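Local coordinates for CRISPR-associated protein, Cse1 family (Acidimicrobium ferrooxidans, PDB 4H3T) that is probably the large subunit of the type I-E CRISPR Cascade complex, where it takes part in recognising invading DNA, at residues A[56-61]-A[195-200]; A[165-168]-A[174-177]; A[399-404]-A[482-487]. The protein carries 1 engineered substitution. All blocks are in the same frame, centred on the assembly; numbering follows the deposited sequence.

Contact 1: A[56-61]-A[195-200]; sequences LLRLVL and GYLAWI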
loop_
_atom_site.group_PDB
_atom_site.type_symbol
_atom_site.label_atom_id
_atom_site.label_comp_id
_atom_site.label_asym_id
_atom_site.label_seq_id
_atom_site.Cartn_x
_atom_site.Cartn_y
_atom_site.Cartn_z
ATOM N N LEU A 56 6.020 7.597 -5.658
ATOM C CA LEU A 56 6.080 8.270 -6.964
ATOM C C LEU A 56 4.666 8.673 -7.430
ATOM O O LEU A 56 4.507 9.738 -7.984
ATOM C CB LEU A 56 6.738 7.386 -8.009
ATOM C CG LEU A 56 8.288 7.120 -7.820
ATOM C CD1 LEU A 56 8.759 6.121 -8.849
ATOM C CD2 LEU A 56 9.048 8.442 -7.811
ATOM N N LEU A 57 3.647 7.889 -7.108
ATOM C CA LEU A 57 2.256 8.228 -7.480
ATOM C C LEU A 57 1.837 9.497 -6.770
ATOM O O LEU A 57 1.319 10.397 -7.410
ATOM C CB LEU A 57 1.285 7.100 -7.175
ATOM C CG LEU A 57 -0.238 7.407 -7.385
ATOM C CD1 LEU A 57 -0.537 7.744 -8.829
ATOM C CD2 LEU A 57 -1.070 6.272 -6.948
ATOM N N ARG A 58 2.091 9.590 -5.449
ATOM C CA ARG A 58 1.746 10.784 -4.684
ATOM C C ARG A 58 2.524 12.007 -5.133
ATOM O O ARG A 58 1.949 13.070 -5.233
ATOM C CB ARG A 58 1.891 10.543 -3.199
ATOM C CG ARG A 58 0.800 9.617 -2.748
ATOM C CD ARG A 58 1.025 8.962 -1.453
ATOM N NE ARG A 58 1.043 9.872 -0.312
ATOM C CZ ARG A 58 0.082 10.042 0.585
ATOM N NH1 ARG A 58 -1.116 9.498 0.399
ATOM N NH2 ARG A 58 0.295 10.790 1.656
ATOM N N LEU A 59 3.778 11.851 -5.520
ATOM C CA LEU A 59 4.540 12.975 -6.073
ATOM C C LEU A 59 3.874 13.520 -7.331
ATOM O O LEU A 59 3.744 14.732 -7.542
ATOM C CB LEU A 59 5.977 12.518 -6.415
ATOM C CG LEU A 59 6.798 13.519 -7.309
ATOM C CD1 LEU A 59 7.095 14.703 -6.530
ATOM C CD2 LEU A 59 8.146 12.902 -7.738
ATOM N N VAL A 60 3.549 12.612 -8.227
ATOM C CA VAL A 60 2.926 12.942 -9.510
ATOM C C VAL A 60 1.506 13.532 -9.298
ATOM O O VAL A 60 1.145 14.489 -9.990
ATOM C CB VAL A 60 2.950 11.744 -10.513
ATOM C CG1 VAL A 60 2.191 12.058 -11.785
ATOM C CG2 VAL A 60 4.394 11.447 -10.892
ATOM N N LEU A 61 0.778 13.092 -8.313
ATOM C CA LEU A 61 -0.551 13.691 -8.025
ATOM C C LEU A 61 -0.429 15.130 -7.498
ATOM O O LEU A 61 -1.225 15.967 -7.851
ATOM C CB LEU A 61 -1.274 12.852 -6.996
ATOM C CG LEU A 61 -1.845 11.507 -7.493
ATOM C CD1 LEU A 61 -2.240 10.611 -6.290
ATOM C CD2 LEU A 61 -3.024 11.717 -8.457
ATOM N N GLY A 195 8.845 7.082 8.452
ATOM C CA GLY A 195 8.214 7.948 7.459
ATOM C C GLY A 195 6.700 7.813 7.478
ATOM O O GLY A 195 6.140 6.783 7.881
ATOM N N TYR A 196 6.032 8.848 7.024
ATOM C CA TYR A 196 4.576 8.865 7.049
ATOM C C TYR A 196 3.922 7.746 6.190
ATOM O O TYR A 196 2.975 7.120 6.647
ATOM C CB TYR A 196 4.089 10.221 6.605
ATOM C CG TYR A 196 2.577 10.292 6.481
ATOM C CD1 TYR A 196 1.783 10.516 7.586
ATOM C CD2 TYR A 196 1.950 10.022 5.275
ATOM C CE1 TYR A 196 0.395 10.598 7.475
ATOM C CE2 TYR A 196 0.569 10.040 5.162
ATOM C CZ TYR A 196 -0.205 10.420 6.243
ATOM O OH TYR A 196 -1.579 10.429 6.144
ATOM N N LEU A 197 4.471 7.432 5.012
ATOM C CA LEU A 197 3.943 6.339 4.194
ATOM C C LEU A 197 4.258 4.984 4.807
ATOM O O LEU A 197 3.489 4.046 4.591
ATOM C CB LEU A 197 4.406 6.388 2.733
ATOM C CG LEU A 197 3.775 7.409 1.856
ATOM C CD1 LEU A 197 4.178 7.192 0.387
ATOM C CD2 LEU A 197 2.248 7.328 1.948
ATOM N N ALA A 198 5.356 4.883 5.562
ATOM C CA ALA A 198 5.682 3.661 6.311
ATOM C C ALA A 198 4.632 3.447 7.474
ATOM O O ALA A 198 4.397 2.321 7.888
ATOM C CB ALA A 198 7.111 3.706 6.868
ATOM N N TRP A 199 4.074 4.534 8.010
ATOM C CA TRP A 199 3.088 4.506 9.069
ATOM C C TRP A 199 1.681 4.196 8.577
ATOM O O TRP A 199 0.956 3.465 9.230
ATOM C CB TRP A 199 3.080 5.855 9.783
ATOM C CG TRP A 199 2.121 5.897 10.933
ATOM C CD1 TRP A 199 2.147 5.118 12.058
ATOM C CD2 TRP A 199 1.018 6.803 11.090
ATOM N NE1 TRP A 199 1.114 5.465 12.879
ATOM C CE2 TRP A 199 0.373 6.461 12.292
ATOM C CE3 TRP A 199 0.482 7.832 10.303
ATOM C CZ2 TRP A 199 -0.799 7.099 12.722
ATOM C CZ3 TRP A 199 -0.700 8.450 10.716
ATOM C CH2 TRP A 199 -1.303 8.109 11.934
ATOM N N ILE A 200 1.238 4.810 7.496
ATOM C CA ILE A 200 -0.159 4.597 7.063
ATOM C C ILE A 200 -0.312 3.271 6.271
ATOM O O ILE A 200 0.638 2.750 5.676
ATOM C CB ILE A 200 -0.779 5.765 6.240
ATOM C CG1 ILE A 200 -0.037 6.046 4.914
ATOM C CG2 ILE A 200 -0.871 7.034 7.073
ATOM C CD1 ILE A 200 -0.846 6.660 3.856
#
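Arg-58 of helix 52-68 reaches across to Tyr-196, Leu-197 and Ile-200 of the short helix 196-199 and its end. Just before it, Leu-56 packs on Val-165, and both Leu-56 and Leu-57 pack on Phe-45. The side chain of Arg-58 bends at chi3 (66°), which turns the guanidinium group over Leu-197. Arg-58 and Leu-197 run alongside one another, pointing opposite ways. Leu-197 CD2 lies over one face of the guanidinium group, offset toward its rim, and is 3.6 Å from Arg-58 NE. Arg-58 NH2 meets Tyr-196 CE2 at 3.6 Å. The guanidinium and ring planes differ by 28°, and the approach is oblique. Ile-200 CD1 is a looser neighbour, 4.5 Å from Arg-58 NH1. No hydrogen bond joins the two segments. The polar ends of this buried pair meet instead on Asp-298, which forms a salt bridge with Arg-58 NH1 and accepts a bond from Tyr-196 OH. His-300 also bonds to Arg-58 NH1. A leucine in place of Arg-58 would probably leave Asp-298 without this charged mate and His-300 ND1 without its bond. Further along, Leu-59 packs on Trp-17 and Trp-237, while Val-60 and Leu-61 pack on Leu-214. Helix 52-68 lies among strand 42-45 and helices 157-170 and 210-217, and Leu-197 adds Ala-169 and Phe-170 of helix 157-170 to the same core.

Contact 2: A[165-168]-A[174-177]; sequences VERH and SDKT
Arg-167 leaves helix 157-170 to form a salt bridge with Asp-175, in the loop that follows. Its CB sets out neither toward the loop nor away from it. CG stands opposite the backbone N (chi1 -170°), and a bend at chi2 then swings the rest of the chain toward the carboxylate. CD is the first atom to come near, 3.7 Å from Asp-175 OD2. NE donates to the same OD2 at 3.0 Å, in a nearly straight bond. CZ comes within 3.5 Å of Asp-175 OD1, and the carboxylate carbon of Asp-175 lies at the edge of the guanidinium group. NH1 donates to Asp-175 OD1 at 2.8 Å. The arginine therefore grips side-on, with NE and NH1 each taking one oxygen.

Both oxygens lie close to the guanidinium plane. They are met on their syn sides, with the donors about 25° out of the carboxylate plane. The carboxylate and guanidinium planes are 22° apart. Asp-175 is the centre of an inverse gamma turn, which Lys-176 N closes with a weak bond to Ser-174 O at 2.9 Å. This tight bend sits in the long loop between helices 157-170 and 196-199, and the bidentate bridge ties it back to the helix it has just left.

Beyond the pair, NH2 of Arg-167 donates to Ser-130 O. Asp-175 OD2 has a second charged partner in Arg-263 NE, of strand 263-272. Ile-283 of strand 275-289 touches both Arg-167 and Asp-175.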
loop_
_atom_site.group_PDB
_atom_site.type_symbol
_atom_site.label_atom_id
_atom_site.label_comp_id
_atom_site.label_asym_id
_atom_site.label_seq_id
_atom_site.Cartn_x
_atom_site.Cartn_y
_atom_site.Cartn_z
ATOM N N VAL A 165 12.877 10.309 -3.265
ATOM C CA VAL A 165 11.465 10.476 -3.137
ATOM C C VAL A 165 10.930 9.429 -2.185
ATOM O O VAL A 165 10.183 9.740 -1.264
ATOM C CB VAL A 165 10.763 10.431 -4.507
ATOM C CG1 VAL A 165 9.227 10.485 -4.311
ATOM C CG2 VAL A 165 11.210 11.618 -5.372
ATOM N N GLU A 166 11.414 8.213 -2.308
ATOM C CA GLU A 166 10.970 7.149 -1.435
ATOM C C GLU A 166 11.420 7.355 -0.006
ATOM O O GLU A 166 10.645 7.057 0.912
ATOM C CB GLU A 166 11.478 5.784 -1.983
ATOM C CG GLU A 166 10.941 4.525 -1.281
ATOM C CD GLU A 166 11.745 3.970 -0.117
ATOM O OE1 GLU A 166 12.663 4.677 0.349
ATOM O OE2 GLU A 166 11.406 2.869 0.385
ATOM N N ARG A 167 12.663 7.824 0.222
ATOM C CA ARG A 167 13.192 7.878 1.578
ATOM C C ARG A 167 12.497 8.923 2.439
ATOM O O ARG A 167 12.401 8.733 3.635
ATOM C CB ARG A 167 14.709 8.097 1.551
ATOM C CG ARG A 167 15.356 7.927 2.894
ATOM C CD ARG A 167 15.035 6.628 3.600
ATOM N NE ARG A 167 16.134 6.288 4.486
ATOM C CZ ARG A 167 17.191 5.574 4.153
ATOM N NH1 ARG A 167 18.192 5.411 5.021
ATOM N NH2 ARG A 167 17.289 5.048 2.940
ATOM N N HIS A 168 12.053 10.028 1.865
ATOM C CA HIS A 168 11.317 11.022 2.643
ATOM C C HIS A 168 10.007 10.482 3.207
ATOM O O HIS A 168 9.557 10.929 4.279
ATOM C CB HIS A 168 10.977 12.224 1.797
ATOM C CG HIS A 168 12.059 13.227 1.682
ATOM N ND1 HIS A 168 12.391 14.030 2.734
ATOM C CD2 HIS A 168 12.925 13.453 0.658
ATOM C CE1 HIS A 168 13.365 14.814 2.287
ATOM N NE2 HIS A 168 13.746 14.467 1.054
ATOM N N SER A 174 16.278 4.536 11.994
ATOM C CA SER A 174 17.739 4.460 11.756
ATOM C C SER A 174 18.287 5.756 11.154
ATOM O O SER A 174 19.492 5.939 11.187
ATOM C CB SER A 174 18.086 3.317 10.786
ATOM O OG SER A 174 17.751 2.082 11.394
ATOM N N ASP A 175 17.450 6.656 10.623
ATOM C CA ASP A 175 17.934 7.881 9.941
ATOM C C ASP A 175 18.199 8.986 10.986
ATOM O O ASP A 175 17.639 10.054 10.896
ATOM C CB ASP A 175 16.879 8.328 8.901
ATOM C CG ASP A 175 16.596 7.332 7.814
ATOM O OD1 ASP A 175 17.467 6.456 7.559
ATOM O OD2 ASP A 175 15.536 7.454 7.162
ATOM N N LYS A 176 19.047 8.676 11.973
ATOM C CA LYS A 176 19.318 9.429 13.203
ATOM C C LYS A 176 20.590 10.264 13.177
ATOM O O LYS A 176 20.779 11.064 14.089
ATOM C CB LYS A 176 19.399 8.456 14.403
ATOM C CG LYS A 176 20.657 7.536 14.382
ATOM C CD LYS A 176 20.633 6.460 15.417
ATOM C CE LYS A 176 21.836 5.495 15.263
ATOM N NZ LYS A 176 22.166 4.859 16.543
ATOM N N THR A 177 21.446 10.109 12.159
ATOM C CA THR A 177 22.668 10.918 11.946
ATOM C C THR A 177 22.334 12.374 12.237
ATOM O O THR A 177 21.367 12.882 11.664
ATOM C CB THR A 177 23.083 10.775 10.421
ATOM O OG1 THR A 177 23.356 9.415 10.113
ATOM C CG2 THR A 177 24.275 11.588 10.044
#

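Contact 3: A[399-404]-A[482-487]; sequences ATVAID and RPRAEW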
loop_
_atom_site.group_PDB
_atom_site.type_symbol
_atom_site.label_atom_id
_atom_site.label_comp_id
_atom_site.label_asym_id
_atom_site.label_seq_id
_atom_site.Cartn_x
_atom_site.Cartn_y
_atom_site.Cartn_z
ATOM N N ALA A 399 -21.104 -6.041 -1.854
ATOM C CA ALA A 399 -20.095 -6.057 -0.796
ATOM C C ALA A 399 -20.380 -7.202 0.204
ATOM O O ALA A 399 -19.476 -7.942 0.601
ATOM C CB ALA A 399 -20.081 -4.726 -0.077
ATOM N N THR A 400 -21.651 -7.402 0.533
ATOM C CA THR A 400 -22.055 -8.447 1.478
ATOM C C THR A 400 -21.690 -9.853 0.948
ATOM O O THR A 400 -21.131 -10.666 1.711
ATOM C CB THR A 400 -23.552 -8.333 1.800
ATOM O OG1 THR A 400 -23.753 -7.043 2.382
ATOM C CG2 THR A 400 -24.053 -9.426 2.792
ATOM N N VAL A 401 -21.981 -10.147 -0.327
ATOM C CA VAL A 401 -21.608 -11.468 -0.875
ATOM C C VAL A 401 -20.068 -11.582 -0.923
ATOM O O VAL A 401 -19.511 -12.664 -0.637
ATOM C CB VAL A 401 -22.277 -11.799 -2.249
ATOM C CG1 VAL A 401 -21.746 -10.945 -3.390
ATOM C CG2 VAL A 401 -22.126 -13.273 -2.583
ATOM N N ALA A 402 -19.364 -10.491 -1.301
ATOM C CA ALA A 402 -17.879 -10.546 -1.323
ATOM C C ALA A 402 -17.293 -10.855 0.074
ATOM O O ALA A 402 -16.420 -11.701 0.191
ATOM C CB ALA A 402 -17.303 -9.267 -1.827
ATOM N N ILE A 403 -17.748 -10.142 1.108
ATOM C CA ILE A 403 -17.294 -10.370 2.494
ATOM C C ILE A 403 -17.719 -11.770 2.978
ATOM O O ILE A 403 -16.916 -12.489 3.571
ATOM C CB ILE A 403 -17.842 -9.253 3.428
ATOM C CG1 ILE A 403 -17.195 -7.875 3.061
ATOM C CG2 ILE A 403 -17.600 -9.585 4.892
ATOM C CD1 ILE A 403 -15.694 -7.734 3.368
ATOM N N ASP A 404 -18.962 -12.158 2.718
ATOM C CA ASP A 404 -19.462 -13.465 3.140
ATOM C C ASP A 404 -18.687 -14.611 2.502
ATOM O O ASP A 404 -18.587 -15.687 3.090
ATOM C CB ASP A 404 -20.935 -13.636 2.845
ATOM C CG ASP A 404 -21.846 -12.796 3.693
ATOM O OD1 ASP A 404 -21.354 -12.170 4.643
ATOM O OD2 ASP A 404 -23.052 -12.734 3.375
ATOM N N ARG A 482 -26.647 -16.358 -7.270
ATOM C CA ARG A 482 -25.942 -17.292 -8.154
ATOM C C ARG A 482 -24.446 -17.344 -7.832
ATOM O O ARG A 482 -23.971 -18.417 -7.487
ATOM C CB ARG A 482 -26.213 -16.886 -9.601
ATOM C CG ARG A 482 -25.758 -17.861 -10.650
ATOM C CD ARG A 482 -26.241 -17.356 -12.006
ATOM N NE ARG A 482 -27.704 -17.176 -12.065
ATOM C CZ ARG A 482 -28.593 -18.108 -12.413
ATOM N NH1 ARG A 482 -28.193 -19.332 -12.750
ATOM N NH2 ARG A 482 -29.891 -17.823 -12.428
ATOM N N PRO A 483 -23.684 -16.232 -7.817
ATOM C CA PRO A 483 -22.263 -16.353 -7.473
ATOM C C PRO A 483 -22.036 -16.856 -6.025
ATOM O O PRO A 483 -21.030 -17.497 -5.744
ATOM C CB PRO A 483 -21.734 -14.940 -7.706
ATOM C CG PRO A 483 -22.938 -14.037 -7.653
ATOM C CD PRO A 483 -24.002 -14.857 -8.250
ATOM N N ARG A 484 -22.992 -16.590 -5.125
ATOM C CA ARG A 484 -22.978 -17.076 -3.730
ATOM C C ARG A 484 -23.011 -18.621 -3.760
ATOM O O ARG A 484 -22.122 -19.261 -3.204
ATOM C CB ARG A 484 -24.197 -16.478 -2.980
ATOM C CG ARG A 484 -24.269 -16.748 -1.502
ATOM C CD ARG A 484 -25.457 -16.009 -0.868
ATOM N NE ARG A 484 -25.174 -14.607 -0.498
ATOM C CZ ARG A 484 -24.616 -14.192 0.634
ATOM N NH1 ARG A 484 -24.233 -15.063 1.553
ATOM N NH2 ARG A 484 -24.480 -12.903 0.875
ATOM N N ALA A 485 -23.955 -19.215 -4.536
ATOM C CA ALA A 485 -24.037 -20.669 -4.703
ATOM C C ALA A 485 -22.790 -21.235 -5.461
ATOM O O ALA A 485 -22.247 -22.284 -5.070
ATOM C CB ALA A 485 -25.344 -21.058 -5.402
ATOM N N GLU A 486 -22.294 -20.537 -6.483
ATOM C CA GLU A 486 -21.077 -20.988 -7.192
ATOM C C GLU A 486 -19.856 -21.033 -6.310
ATOM O O GLU A 486 -19.093 -21.998 -6.357
ATOM C CB GLU A 486 -20.737 -20.054 -8.353
ATOM C CG GLU A 486 -21.784 -20.196 -9.463
ATOM C CD GLU A 486 -21.731 -19.042 -10.448
ATOM O OE1 GLU A 486 -20.900 -18.115 -10.293
ATOM O OE2 GLU A 486 -22.555 -19.065 -11.378
ATOM N N TRP A 487 -19.651 -19.972 -5.525
ATOM C CA TRP A 487 -18.498 -19.918 -4.651
ATOM C C TRP A 487 -18.587 -21.067 -3.583
ATOM O O TRP A 487 -17.584 -21.720 -3.290
ATOM C CB TRP A 487 -18.413 -18.563 -3.972
ATOM C CG TRP A 487 -17.223 -18.439 -3.064
ATOM C CD1 TRP A 487 -17.224 -18.275 -1.701
ATOM C CD2 TRP A 487 -15.853 -18.455 -3.465
ATOM N NE1 TRP A 487 -15.936 -18.211 -1.232
ATOM C CE2 TRP A 487 -15.072 -18.272 -2.300
ATOM C CE3 TRP A 487 -15.203 -18.593 -4.706
ATOM C CZ2 TRP A 487 -13.671 -18.262 -2.334
ATOM C CZ3 TRP A 487 -13.813 -18.596 -4.732
ATOM C CH2 TRP A 487 -13.067 -18.415 -3.570
#
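Arg-484 runs out extended through chi1 and chi2, then bends at chi3 (-85°), and the bend carries its guanidinium group to Asp-404. The carboxylate of Asp-404 stands beside its own backbone N, pointing OD2 at the arginine. The grip is end-on, with two nitrogens on one oxygen. Arg-484 NH2 donates to Asp-404 OD2 at 2.9 Å, and Arg-484 NH1 reaches the same OD2 at 3.2 Å in a more bent bond. OD2 lies at the guanidinium edge and is met on its anti side. The donors come from opposite faces of the carboxylate plane, which is turned 67° from the guanidinium plane. Val-401 CG2 covers one guanidinium face and also packs on Arg-484 CB at 3.8 Å. Thr-400 CG2 lies at the group's edge, 4.0 Å from Arg-484 NH2. The axes of segments 399-404 and 482-487 come within 10.4 Å and run nearly parallel, 7° apart. Trp-487 NE1 adds a bond to Ala-405 O. Both helices belong to the C-terminal helical bundle. Helix 445-473 packs against both through Leu-471 on Ala-402 and Phe-470 on Pro-483, and Arg-484 NH1 also donates to Phe-532 O at the end of helix 511-532.

Overall arrangement
From the N terminus, helix 52-68 comes first, and contact 1 closes a loop of 133 residues when the chain reaches helix 196-199. Contact 2 falls within that loop. It closes a short connection of five residues, the first two still in helix 157-170. The two touch, through Val-165 against Leu-56 and Leu-59, and their centres are about 13 Å apart. Contact 3 follows in series, closing a separate loop and joining helices 397-415 and 481-504 of the C-terminal helical bundle. Its centre is about 34 Å from that of contact 1 and 44 Å from that of contact 2. Contact 1 ties helix 52-68 to helix 196-199, and contact 2 ties helix 157-170 to the loop after it.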